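PDB 3E2V: 3'-5'-exonuclease from Saccharomyces cerevisiae, which probably cuts double-stranded DNA without obvious specificity and trims it from the 3' to the 5' end, as a magnesium-dependent TatD-type nuclease. Local coordinates for residues Leu19-Pro24 and Leu81-Thr86; Ile17-Asn20 and Met25-Gly28; Ala38-Leu43 and Ser73-Leu78. One frame throughout, in Å; residues are numbered along the deposited sequence.

In the fold
The three contacts cluster around the first three strands of the TIM barrel and the two helices between them. Interactions 1 and 2 are buried and share Leu19 and Asn20: interaction 1 joins strand 18-19 and its loop to strand 82-87 through leucines alone, whereas interaction 2 folds the loop back on the end of strand 18-19 and mixes an aromatic edge with a backbone carbonyl near the magnesium site. Interaction 3 lies farther out and is partly exposed; it joins helices 40-49 and 62-75, away from the metal. Val75 packs on Leu83 and Leu43 on both Leu21 and Phe26, which ties the outer helix contact to the two inner ones.

Interaction 1: residues Leu19-Pro24 and Leu81-Thr86; sequences LNLTDP and LKLYHT
A buried leucine cluster, Leu19 and Leu21 against Leu83, joins the short strand 18-19 and the loop after it, at the start of the TIM barrel, to barrel strand 82-87. Strand 52-57 runs between them: the backbone of Leu19 bonds to Leu56 and Thr58, that of Lys82 to Lys53 and Ala55. Leu83 turns both methyls toward the two leucines, Leu83 CD1 meeting Leu21 CD2 at 4.1 Å. The side chains of Leu21 and Leu83 cross at about a right angle and touch methyl to methyl. Leu21 reaches this point because its CG lies opposite the backbone N (chi1 -162°). The loop is bent by an inverse gamma turn centred on Asn20, with a weak bond from Leu21 N to Leu19 O, and then by a type I turn in which Asp23 N donates to Asn20 O over 3.0 Å. Both Leu19 and Leu21 point toward the strand, one on each side of the gamma turn's central residue. Helices 40-49 and 62-75 complete the cluster, with Leu43 against Leu21 and Val75 against Leu83. The second methyl of Leu83 makes the looser contact, Leu83 CD2 lying 4.5 Å from Leu19 CD2.

Interaction 2: residues Ile17-Asn20 and Met25-Gly28; sequences IGLN and MFHG
Phe26 sets one edge of its ring against the backbone of Asn20 and packs on Leu19, folding the loop after strand 18-19 back on that strand, beside the metal end of the TIM barrel. The phenyl CG stands opposite its own carbonyl carbon (chi1 -66°), which carries the ring out from the short 3-10 turn toward the strand end. There Asn20 O lies near the ring plane, 3.3 Å from both Phe26 CD2 and Phe26 CE2, and so faces the middle of that C-C edge; the positive rim of the ring probably suits the oxygen's partial charge. Leu19, with CG anti to its N (chi1 176°), brings CD1 to 4.3 Å from Phe26 CE2, approaching the ring obliquely. Leu43 of helix 40-49 packs on the ring as well. An alanine here removes the ring, which would probably leave Asn20 O without its aromatic neighbour and open a gap between Leu19 and Leu43. The amide of Asn20 is used elsewhere: OD1 bonds to Thr58 OG1, while ND2 bonds to Ala304 O and to OD1 of Asp303, a magnesium ligand. With the ion about 4 Å from its side chain, Asn20 is consistent with a second-shell role in positioning Asp303. The turn bearing Phe26 is closed by Gly28 N bonding to Met25 O at 3.1 Å, and beside it the imidazole of His27 probably bonds to the loop, His27 NE2 lying 3.1 Å from Leu21 O.

Interaction 3: residues Ala38-Leu43 and Ser73-Leu78; sequences ADYVKL and SSVKDL
Val75, in the segment 73-78 that follows on from helix 62-75, pushes its CG1 methyl against Tyr40 and Val41 in the first turn of helix 40-49, where two neighbouring outer helices of the TIM barrel meet. This methyl is the main bump of the contact. It fits a shallow hollow walled by the edge of the Tyr40 ring and by Val41: Val75 CG1 lies near the ring plane, 3.5 Å from Tyr40 CE1 and 4.0 Å from Tyr40 CD1, and 4.1 Å from Val41 CG2. The tyrosine ring can form this wall because its CG sits between the backbone N and the carbonyl carbon (chi1 52°). Val41 is the answering bump. Val41 CG2 enters the notch between Val75 and Leu78, 4.2 Å from Leu78 CB. The two valine side chains slide past each other in opposite directions, so each fills space beside the other. The notch owes its shape to the turn that ends the segment, closed by a 2.8 Å bond from Leu78 N to Val75 O, which brings Leu78 round beside Val75. The Tyr40 ring also meets the imidazole of His27, the planes at about 45°. Behind this face, Asp39 OD2 forms salt bridges with Arg46 and Arg356. Leu78 lies on the exposed margin of the contact, and there the second methyl of Val41, CG1, rests 4.0 Å from Leu78 O.

Interaction 1: residues Leu19-Pro24 and Leu81-Thr86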
ATOM      1  N   LEU A  19      -5.475   0.651  -2.030  1.00 12.56           N
ATOM      2  CA  LEU A  19      -6.460   0.067  -2.899  1.00 13.10           C
ATOM      3  C   LEU A  19      -5.783  -0.816  -3.960  1.00 12.68           C
ATOM      4  O   LEU A  19      -5.061  -0.320  -4.830  1.00 13.08           O
ATOM      5  CB  LEU A  19      -7.296   1.179  -3.543  1.00 13.46           C
ATOM      6  CG  LEU A  19      -8.345   0.752  -4.581  1.00 12.90           C
ATOM      7  CD1 LEU A  19      -9.269  -0.324  -4.025  1.00 14.95           C
ATOM      8  CD2 LEU A  19      -9.172   1.938  -5.008  1.00 13.95           C
ATOM      9  N   ASN A  20      -6.001  -2.129  -3.889  1.00 12.70           N
ATOM     10  CA  ASN A  20      -5.358  -3.022  -4.864  1.00 13.01           C
ATOM     11  C   ASN A  20      -6.246  -3.184  -6.084  1.00 13.45           C
ATOM     12  O   ASN A  20      -6.790  -4.263  -6.343  1.00 14.14           O
ATOM     13  CB  ASN A  20      -5.092  -4.376  -4.219  1.00 12.79           C
ATOM     14  CG  ASN A  20      -4.210  -4.266  -3.009  1.00 14.06           C
ATOM     15  OD1 ASN A  20      -2.995  -4.097  -3.127  1.00 17.78           O
ATOM     16  ND2 ASN A  20      -4.824  -4.379  -1.814  1.00 15.23           N
ATOM     17  N   LEU A  21      -6.427  -2.088  -6.814  1.00 12.96           N
ATOM     18  CA  LEU A  21      -7.426  -2.043  -7.878  1.00 13.96           C
ATOM     19  C   LEU A  21      -7.132  -2.955  -9.058  1.00 14.38           C
ATOM     20  O   LEU A  21      -8.058  -3.344  -9.779  1.00 14.77           O
ATOM     21  CB  LEU A  21      -7.611  -0.600  -8.334  1.00 14.52           C
ATOM     22  CG  LEU A  21      -8.914  -0.366  -9.104  1.00 14.83           C
ATOM     23  CD1 LEU A  21     -10.155  -0.580  -8.227  1.00 17.01           C
ATOM     24  CD2 LEU A  21      -8.916   1.032  -9.707  1.00 18.22           C
ATOM     25  N   THR A  22      -5.871  -3.321  -9.251  1.00 14.76           N
ATOM     26  CA  THR A  22      -5.545  -4.293 -10.296  1.00 15.44           C
ATOM     27  C   THR A  22      -5.869  -5.740  -9.925  1.00 15.74           C
ATOM     28  O   THR A  22      -5.679  -6.634 -10.762  1.00 15.87           O
ATOM     29  CB  THR A  22      -4.062  -4.250 -10.671  1.00 15.09           C
ATOM     30  OG1 THR A  22      -3.267  -4.679  -9.548  1.00 16.17           O
ATOM     31  CG2 THR A  22      -3.653  -2.854 -11.098  1.00 16.16           C
ATOM     32  N   ASP A  23      -6.318  -6.002  -8.691  1.00 15.28           N
ATOM     33  CA  ASP A  23      -6.547  -7.376  -8.290  1.00 15.46           C
ATOM     34  C   ASP A  23      -7.579  -8.053  -9.189  1.00 15.04           C
ATOM     35  O   ASP A  23      -8.578  -7.433  -9.537  1.00 15.64           O
ATOM     36  CB  ASP A  23      -6.997  -7.463  -6.845  1.00 15.12           C
ATOM     37  CG  ASP A  23      -6.978  -8.885  -6.362  1.00 16.65           C
ATOM     38  OD1 ASP A  23      -5.918  -9.335  -5.899  1.00 19.07           O
ATOM     39  OD2 ASP A  23      -7.999  -9.568  -6.525  1.00 16.59           O
ATOM     40  N   PRO A  24      -7.326  -9.313  -9.599  1.00 15.13           N
ATOM     41  CA  PRO A  24      -8.307  -9.979 -10.458  1.00 15.17           C
ATOM     42  C   PRO A  24      -9.754 -10.008  -9.971  1.00 14.93           C
ATOM     43  O   PRO A  24     -10.660 -10.014 -10.805  1.00 14.46           O
ATOM     44  CB  PRO A  24      -7.728 -11.387 -10.613  1.00 15.95           C
ATOM     45  CG  PRO A  24      -6.245 -11.142 -10.539  1.00 16.72           C
ATOM     46  CD  PRO A  24      -6.133 -10.156  -9.401  1.00 15.31           C
ATOM     47  N   LEU A  81     -13.613   8.991  -7.996  1.00 18.94           N
ATOM     48  CA  LEU A  81     -12.475   9.157  -7.077  1.00 19.20           C
ATOM     49  C   LEU A  81     -11.273   9.661  -7.844  1.00 18.46           C
ATOM     50  O   LEU A  81     -11.061   9.278  -9.001  1.00 18.00           O
ATOM     51  CB  LEU A  81     -12.076   7.828  -6.424  1.00 19.50           C
ATOM     52  CG  LEU A  81     -12.759   7.394  -5.130  1.00 19.78           C
ATOM     53  CD1 LEU A  81     -14.246   7.152  -5.304  1.00 22.77           C
ATOM     54  CD2 LEU A  81     -12.082   6.139  -4.607  1.00 20.51           C
ATOM     55  N   LYS A  82     -10.477  10.515  -7.214  1.00 17.19           N
ATOM     56  CA  LYS A  82      -9.187  10.849  -7.778  1.00 17.31           C
ATOM     57  C   LYS A  82      -8.237   9.705  -7.427  1.00 16.59           C
ATOM     58  O   LYS A  82      -8.023   9.407  -6.243  1.00 16.76           O
ATOM     59  CB  LYS A  82      -8.663  12.183  -7.245  1.00 18.35           C
ATOM     60  CG  LYS A  82      -7.321  12.596  -7.820  1.00 22.86           C
ATOM     61  CD  LYS A  82      -7.379  12.851  -9.328  1.00 28.04           C
ATOM     62  CE  LYS A  82      -5.996  13.088  -9.909  1.00 32.24           C
ATOM     63  NZ  LYS A  82      -5.943  12.757 -11.366  1.00 34.95           N
ATOM     64  N   LEU A  83      -7.699   9.057  -8.458  1.00 16.13           N
ATOM     65  CA  LEU A  83      -6.806   7.927  -8.260  1.00 14.94           C
ATOM     66  C   LEU A  83      -5.368   8.293  -8.529  1.00 15.57           C
ATOM     67  O   LEU A  83      -5.028   8.892  -9.560  1.00 16.10           O
ATOM     68  CB  LEU A  83      -7.205   6.772  -9.161  1.00 15.28           C
ATOM     69  CG  LEU A  83      -8.605   6.198  -8.936  1.00 16.26           C
ATOM     70  CD1 LEU A  83      -8.909   5.129  -9.966  1.00 17.86           C
ATOM     71  CD2 LEU A  83      -8.755   5.625  -7.546  1.00 17.75           C
ATOM     72  N   TYR A  84      -4.531   7.919  -7.566  1.00 13.94           N
ATOM     73  CA  TYR A  84      -3.087   7.964  -7.709  1.00 14.60           C
ATOM     74  C   TYR A  84      -2.544   6.549  -7.659  1.00 14.07           C
ATOM     75  O   TYR A  84      -3.283   5.621  -7.378  1.00 13.36           O
ATOM     76  CB  TYR A  84      -2.470   8.851  -6.624  1.00 16.67           C
ATOM     77  CG  TYR A  84      -3.046  10.249  -6.647  1.00 20.77           C
ATOM     78  CD1 TYR A  84      -2.809  11.089  -7.728  1.00 23.13           C
ATOM     79  CD2 TYR A  84      -3.838  10.709  -5.612  1.00 23.66           C
ATOM     80  CE1 TYR A  84      -3.341  12.372  -7.772  1.00 24.90           C
ATOM     81  CE2 TYR A  84      -4.387  11.993  -5.646  1.00 26.48           C
ATOM     82  CZ  TYR A  84      -4.135  12.815  -6.724  1.00 24.71           C
ATOM     83  OH  TYR A  84      -4.682  14.085  -6.742  1.00 27.35           O
ATOM     84  N   HIS A  85      -1.263   6.362  -7.973  1.00 13.65           N
ATOM     85  CA  HIS A  85      -0.692   5.019  -7.861  1.00 13.45           C
ATOM     86  C   HIS A  85       0.773   5.031  -7.460  1.00 13.47           C
ATOM     87  O   HIS A  85       1.455   6.079  -7.485  1.00 13.58           O
ATOM     88  CB  HIS A  85      -0.852   4.262  -9.177  1.00 14.43           C
ATOM     89  CG  HIS A  85       0.012   4.815 -10.262  1.00 13.87           C
ATOM     90  ND1 HIS A  85       1.311   4.399 -10.448  1.00 14.11           N
ATOM     91  CD2 HIS A  85      -0.200   5.815 -11.152  1.00 14.53           C
ATOM     92  CE1 HIS A  85       1.846   5.074 -11.452  1.00 14.30           C
ATOM     93  NE2 HIS A  85       0.947   5.933 -11.900  1.00 14.67           N
ATOM     94  N   THR A  86       1.255   3.844  -7.109  1.00 12.27           N
ATOM     95  CA  THR A  86       2.663   3.674  -6.785  1.00 12.86           C
ATOM     96  C   THR A  86       3.374   2.990  -7.950  1.00 13.11           C
ATOM     97  O   THR A  86       2.732   2.495  -8.899  1.00 13.06           O
ATOM     98  CB  THR A  86       2.842   2.797  -5.497  1.00 12.71           C
ATOM     99  OG1 THR A  86       2.595   1.417  -5.816  1.00 13.59           O
ATOM    100  CG2 THR A  86       1.873   3.219  -4.398  1.00 13.33           C
TER

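Interaction 2: residues Ile17-Asn20 and Met25-Gly28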
ATOM      1  N   ILE A  17      -5.371   4.666   1.266  1.00 12.26           N
ATOM      2  CA  ILE A  17      -3.966   4.577   0.803  1.00 12.84           C
ATOM      3  C   ILE A  17      -3.588   3.186   0.326  1.00 12.46           C
ATOM      4  O   ILE A  17      -2.458   2.989  -0.117  1.00 13.13           O
ATOM      5  CB  ILE A  17      -2.940   5.071   1.866  1.00 12.45           C
ATOM      6  CG1 ILE A  17      -2.836   4.107   3.049  1.00 13.20           C
ATOM      7  CG2 ILE A  17      -3.330   6.472   2.328  1.00 14.10           C
ATOM      8  CD1 ILE A  17      -1.541   4.248   3.865  1.00 13.52           C
ATOM      9  N   GLY A  18      -4.546   2.253   0.364  1.00 13.09           N
ATOM     10  CA  GLY A  18      -4.258   0.860   0.041  1.00 14.15           C
ATOM     11  C   GLY A  18      -5.331   0.204  -0.792  1.00 13.29           C
ATOM     12  O   GLY A  18      -6.021  -0.711  -0.329  1.00 14.14           O
ATOM     13  N   LEU A  19      -5.475   0.651  -2.030  1.00 12.56           N
ATOM     14  CA  LEU A  19      -6.460   0.067  -2.899  1.00 13.10           C
ATOM     15  C   LEU A  19      -5.783  -0.816  -3.960  1.00 12.68           C
ATOM     16  O   LEU A  19      -5.061  -0.320  -4.830  1.00 13.08           O
ATOM     17  CB  LEU A  19      -7.296   1.179  -3.543  1.00 13.46           C
ATOM     18  CG  LEU A  19      -8.345   0.752  -4.581  1.00 12.90           C
ATOM     19  CD1 LEU A  19      -9.269  -0.324  -4.025  1.00 14.95           C
ATOM     20  CD2 LEU A  19      -9.172   1.938  -5.008  1.00 13.95           C
ATOM     21  N   ASN A  20      -6.001  -2.129  -3.889  1.00 12.70           N
ATOM     22  CA  ASN A  20      -5.358  -3.022  -4.864  1.00 13.01           C
ATOM     23  C   ASN A  20      -6.246  -3.184  -6.084  1.00 13.45           C
ATOM     24  O   ASN A  20      -6.790  -4.263  -6.343  1.00 14.14           O
ATOM     25  CB  ASN A  20      -5.092  -4.376  -4.219  1.00 12.79           C
ATOM     26  CG  ASN A  20      -4.210  -4.266  -3.009  1.00 14.06           C
ATOM     27  OD1 ASN A  20      -2.995  -4.097  -3.127  1.00 17.78           O
ATOM     28  ND2 ASN A  20      -4.824  -4.379  -1.814  1.00 15.23           N
ATOM     29  N   MET A  25      -9.988  -9.974  -8.661  1.00 14.32           N
ATOM     30  CA  MET A  25     -11.376  -9.996  -8.156  1.00 13.90           C
ATOM     31  C   MET A  25     -12.171  -8.767  -8.637  1.00 14.27           C
ATOM     32  O   MET A  25     -13.372  -8.849  -8.907  1.00 14.51           O
ATOM     33  CB  MET A  25     -11.419 -10.078  -6.620  1.00 14.72           C
ATOM     34  CG  MET A  25     -11.054 -11.438  -6.052  1.00 15.39           C
ATOM     35  SD  MET A  25     -11.440 -11.584  -4.239  1.00 14.45           S
ATOM     36  CE  MET A  25      -9.789 -11.589  -3.619  1.00 21.57           C
ATOM     37  N   PHE A  26     -11.483  -7.630  -8.763  1.00 14.32           N
ATOM     38  CA  PHE A  26     -12.125  -6.408  -9.248  1.00 14.44           C
ATOM     39  C   PHE A  26     -12.403  -6.446 -10.750  1.00 14.44           C
ATOM     40  O   PHE A  26     -13.124  -5.598 -11.298  1.00 15.21           O
ATOM     41  CB  PHE A  26     -11.307  -5.170  -8.866  1.00 14.30           C
ATOM     42  CG  PHE A  26     -11.247  -4.932  -7.384  1.00 13.88           C
ATOM     43  CD1 PHE A  26     -12.388  -5.078  -6.601  1.00 14.79           C
ATOM     44  CD2 PHE A  26     -10.046  -4.553  -6.765  1.00 14.21           C
ATOM     45  CE1 PHE A  26     -12.336  -4.855  -5.216  1.00 16.04           C
ATOM     46  CE2 PHE A  26      -9.983  -4.309  -5.397  1.00 14.16           C
ATOM     47  CZ  PHE A  26     -11.131  -4.464  -4.617  1.00 16.06           C
ATOM     48  N   HIS A  27     -11.828  -7.453 -11.404  1.00 14.95           N
ATOM     49  CA  HIS A  27     -12.033  -7.686 -12.820  1.00 15.86           C
ATOM     50  C   HIS A  27     -12.941  -8.912 -13.051  1.00 15.88           C
ATOM     51  O   HIS A  27     -13.084  -9.396 -14.179  1.00 16.03           O
ATOM     52  CB  HIS A  27     -10.668  -7.748 -13.507  1.00 16.40           C
ATOM     53  CG  HIS A  27      -9.869  -6.498 -13.275  1.00 19.30           C
ATOM     54  ND1 HIS A  27      -9.774  -5.489 -14.210  1.00 23.95           N
ATOM     55  CD2 HIS A  27      -9.222  -6.051 -12.172  1.00 21.21           C
ATOM     56  CE1 HIS A  27      -9.065  -4.492 -13.709  1.00 23.81           C
ATOM     57  NE2 HIS A  27      -8.722  -4.805 -12.470  1.00 24.64           N
ATOM     58  N   GLY A  28     -13.586  -9.374 -11.982  1.00 15.45           N
ATOM     59  CA  GLY A  28     -14.568 -10.445 -12.071  1.00 15.19           C
ATOM     60  C   GLY A  28     -13.988 -11.848 -12.015  1.00 15.41           C
ATOM     61  O   GLY A  28     -14.718 -12.824 -12.247  1.00 16.01           O
TER

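Interaction 3: residues Ala38-Leu43 and Ser73-Leu78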
ATOM      1  N   ALA A  38     -15.963  -7.248 -15.240  1.00 16.14           N
ATOM      2  CA  ALA A  38     -15.271  -6.336 -14.334  1.00 16.33           C
ATOM      3  C   ALA A  38     -16.216  -5.194 -13.951  1.00 16.53           C
ATOM      4  O   ALA A  38     -16.911  -4.639 -14.813  1.00 17.67           O
ATOM      5  CB  ALA A  38     -14.035  -5.780 -15.027  1.00 15.71           C
ATOM      6  N   ASP A  39     -16.232  -4.832 -12.662  1.00 16.00           N
ATOM      7  CA  ASP A  39     -17.193  -3.834 -12.169  1.00 16.77           C
ATOM      8  C   ASP A  39     -16.483  -2.727 -11.406  1.00 17.00           C
ATOM      9  O   ASP A  39     -17.073  -2.140 -10.504  1.00 17.15           O
ATOM     10  CB  ASP A  39     -18.243  -4.513 -11.280  1.00 16.91           C
ATOM     11  CG  ASP A  39     -17.652  -5.085  -9.991  1.00 17.97           C
ATOM     12  OD1 ASP A  39     -16.510  -5.613  -9.992  1.00 15.94           O
ATOM     13  OD2 ASP A  39     -18.351  -5.026  -8.948  1.00 16.79           O
ATOM     14  N   TYR A  40     -15.233  -2.431 -11.757  1.00 17.30           N
ATOM     15  CA  TYR A  40     -14.477  -1.460 -10.957  1.00 17.38           C
ATOM     16  C   TYR A  40     -14.995  -0.030 -11.062  1.00 18.56           C
ATOM     17  O   TYR A  40     -14.831   0.746 -10.136  1.00 17.89           O
ATOM     18  CB  TYR A  40     -12.963  -1.567 -11.186  1.00 18.25           C
ATOM     19  CG  TYR A  40     -12.539  -1.527 -12.636  1.00 17.46           C
ATOM     20  CD1 TYR A  40     -12.424  -0.314 -13.318  1.00 18.86           C
ATOM     21  CD2 TYR A  40     -12.243  -2.695 -13.322  1.00 16.76           C
ATOM     22  CE1 TYR A  40     -12.032  -0.273 -14.653  1.00 19.10           C
ATOM     23  CE2 TYR A  40     -11.836  -2.664 -14.652  1.00 18.18           C
ATOM     24  CZ  TYR A  40     -11.741  -1.456 -15.312  1.00 18.55           C
ATOM     25  OH  TYR A  40     -11.347  -1.435 -16.632  1.00 19.71           O
ATOM     26  N   VAL A  41     -15.658   0.329 -12.155  1.00 17.62           N
ATOM     27  CA  VAL A  41     -16.248   1.670 -12.220  1.00 19.03           C
ATOM     28  C   VAL A  41     -17.402   1.792 -11.205  1.00 18.65           C
ATOM     29  O   VAL A  41     -17.442   2.753 -10.434  1.00 18.14           O
ATOM     30  CB  VAL A  41     -16.612   2.112 -13.671  1.00 19.74           C
ATOM     31  CG1 VAL A  41     -17.413   3.395 -13.655  1.00 20.03           C
ATOM     32  CG2 VAL A  41     -15.340   2.308 -14.486  1.00 20.83           C
ATOM     33  N   LYS A  42     -18.284   0.794 -11.142  1.00 18.24           N
ATOM     34  CA  LYS A  42     -19.340   0.778 -10.109  1.00 17.78           C
ATOM     35  C   LYS A  42     -18.770   0.710  -8.685  1.00 16.81           C
ATOM     36  O   LYS A  42     -19.305   1.331  -7.752  1.00 17.05           O
ATOM     37  CB  LYS A  42     -20.342  -0.362 -10.339  1.00 17.94           C
ATOM     38  CG  LYS A  42     -21.326  -0.035 -11.448  1.00 20.48           C
ATOM     39  CD  LYS A  42     -22.164  -1.245 -11.794  1.00 23.35           C
ATOM     40  CE  LYS A  42     -22.975  -1.017 -13.061  1.00 27.63           C
ATOM     41  NZ  LYS A  42     -24.317  -0.473 -12.747  1.00 30.08           N
ATOM     42  N   LEU A  43     -17.676  -0.026  -8.534  1.00 16.98           N
ATOM     43  CA  LEU A  43     -16.951  -0.060  -7.288  1.00 15.87           C
ATOM     44  C   LEU A  43     -16.534   1.350  -6.864  1.00 15.46           C
ATOM     45  O   LEU A  43     -16.655   1.720  -5.687  1.00 14.91           O
ATOM     46  CB  LEU A  43     -15.710  -0.941  -7.436  1.00 16.18           C
ATOM     47  CG  LEU A  43     -14.822  -1.038  -6.207  1.00 17.21           C
ATOM     48  CD1 LEU A  43     -14.552  -2.477  -5.855  1.00 21.71           C
ATOM     49  CD2 LEU A  43     -13.556  -0.223  -6.394  1.00 23.23           C
ATOM     50  N   SER A  73      -5.057   5.443 -15.877  1.00 17.21           N
ATOM     51  CA  SER A  73      -5.315   6.219 -17.105  1.00 18.87           C
ATOM     52  C   SER A  73      -6.672   5.860 -17.738  1.00 18.47           C
ATOM     53  O   SER A  73      -7.419   6.746 -18.166  1.00 18.76           O
ATOM     54  CB  SER A  73      -4.200   6.002 -18.113  1.00 19.04           C
ATOM     55  OG  SER A  73      -4.458   6.744 -19.311  1.00 21.67           O
ATOM     56  N   SER A  74      -6.993   4.569 -17.768  1.00 17.89           N
ATOM     57  CA  SER A  74      -8.211   4.085 -18.434  1.00 18.37           C
ATOM     58  C   SER A  74      -9.487   4.590 -17.777  1.00 18.40           C
ATOM     59  O   SER A  74     -10.523   4.720 -18.441  1.00 18.42           O
ATOM     60  CB  SER A  74      -8.237   2.562 -18.476  1.00 18.06           C
ATOM     61  OG  SER A  74      -7.248   2.082 -19.371  1.00 21.10           O
ATOM     62  N   VAL A  75      -9.437   4.859 -16.476  1.00 18.43           N
ATOM     63  CA  VAL A  75     -10.621   5.374 -15.764  1.00 19.26           C
ATOM     64  C   VAL A  75     -10.588   6.860 -15.367  1.00 20.66           C
ATOM     65  O   VAL A  75     -11.493   7.320 -14.666  1.00 20.94           O
ATOM     66  CB  VAL A  75     -10.998   4.526 -14.523  1.00 19.92           C
ATOM     67  CG1 VAL A  75     -11.302   3.118 -14.920  1.00 19.05           C
ATOM     68  CG2 VAL A  75      -9.911   4.570 -13.431  1.00 18.90           C
ATOM     69  N   LYS A  76      -9.603   7.622 -15.840  1.00 21.68           N
ATOM     70  CA  LYS A  76      -9.466   9.033 -15.411  1.00 23.50           C
ATOM     71  C   LYS A  76     -10.712   9.876 -15.661  1.00 23.33           C
ATOM     72  O   LYS A  76     -10.996  10.840 -14.924  1.00 23.42           O
ATOM     73  CB  LYS A  76      -8.227   9.699 -16.032  1.00 24.03           C
ATOM     74  CG  LYS A  76      -8.350  10.052 -17.513  1.00 25.76           C
ATOM     75  CD  LYS A  76      -7.010  10.483 -18.112  1.00 27.22           C
ATOM     76  CE  LYS A  76      -7.220  11.082 -19.504  1.00 32.22           C
ATOM     77  NZ  LYS A  76      -6.082  10.802 -20.426  1.00 35.17           N
ATOM     78  N   ASP A  77     -11.452   9.524 -16.709  1.00 22.45           N
ATOM     79  CA  ASP A  77     -12.662  10.248 -17.064  1.00 22.16           C
ATOM     80  C   ASP A  77     -13.924   9.507 -16.648  1.00 21.74           C
ATOM     81  O   ASP A  77     -15.032   9.955 -16.958  1.00 21.97           O
ATOM     82  CB  ASP A  77     -12.684  10.542 -18.568  1.00 22.65           C
ATOM     83  CG  ASP A  77     -11.567  11.487 -18.994  1.00 24.72           C
ATOM     84  OD1 ASP A  77     -11.399  12.572 -18.372  1.00 25.82           O
ATOM     85  OD2 ASP A  77     -10.846  11.152 -19.946  1.00 25.95           O
ATOM     86  N   LEU A  78     -13.761   8.389 -15.941  1.00 20.74           N
ATOM     87  CA  LEU A  78     -14.901   7.590 -15.478  1.00 20.28           C
ATOM     88  C   LEU A  78     -15.011   7.469 -13.960  1.00 20.36           C
ATOM     89  O   LEU A  78     -16.081   7.169 -13.435  1.00 21.87           O
ATOM     90  CB  LEU A  78     -14.886   6.186 -16.101  1.00 19.88           C
ATOM     91  CG  LEU A  78     -14.975   6.101 -17.625  1.00 19.37           C
ATOM     92  CD1 LEU A  78     -14.551   4.738 -18.110  1.00 19.88           C
ATOM     93  CD2 LEU A  78     -16.379   6.447 -18.117  1.00 20.43           C
TER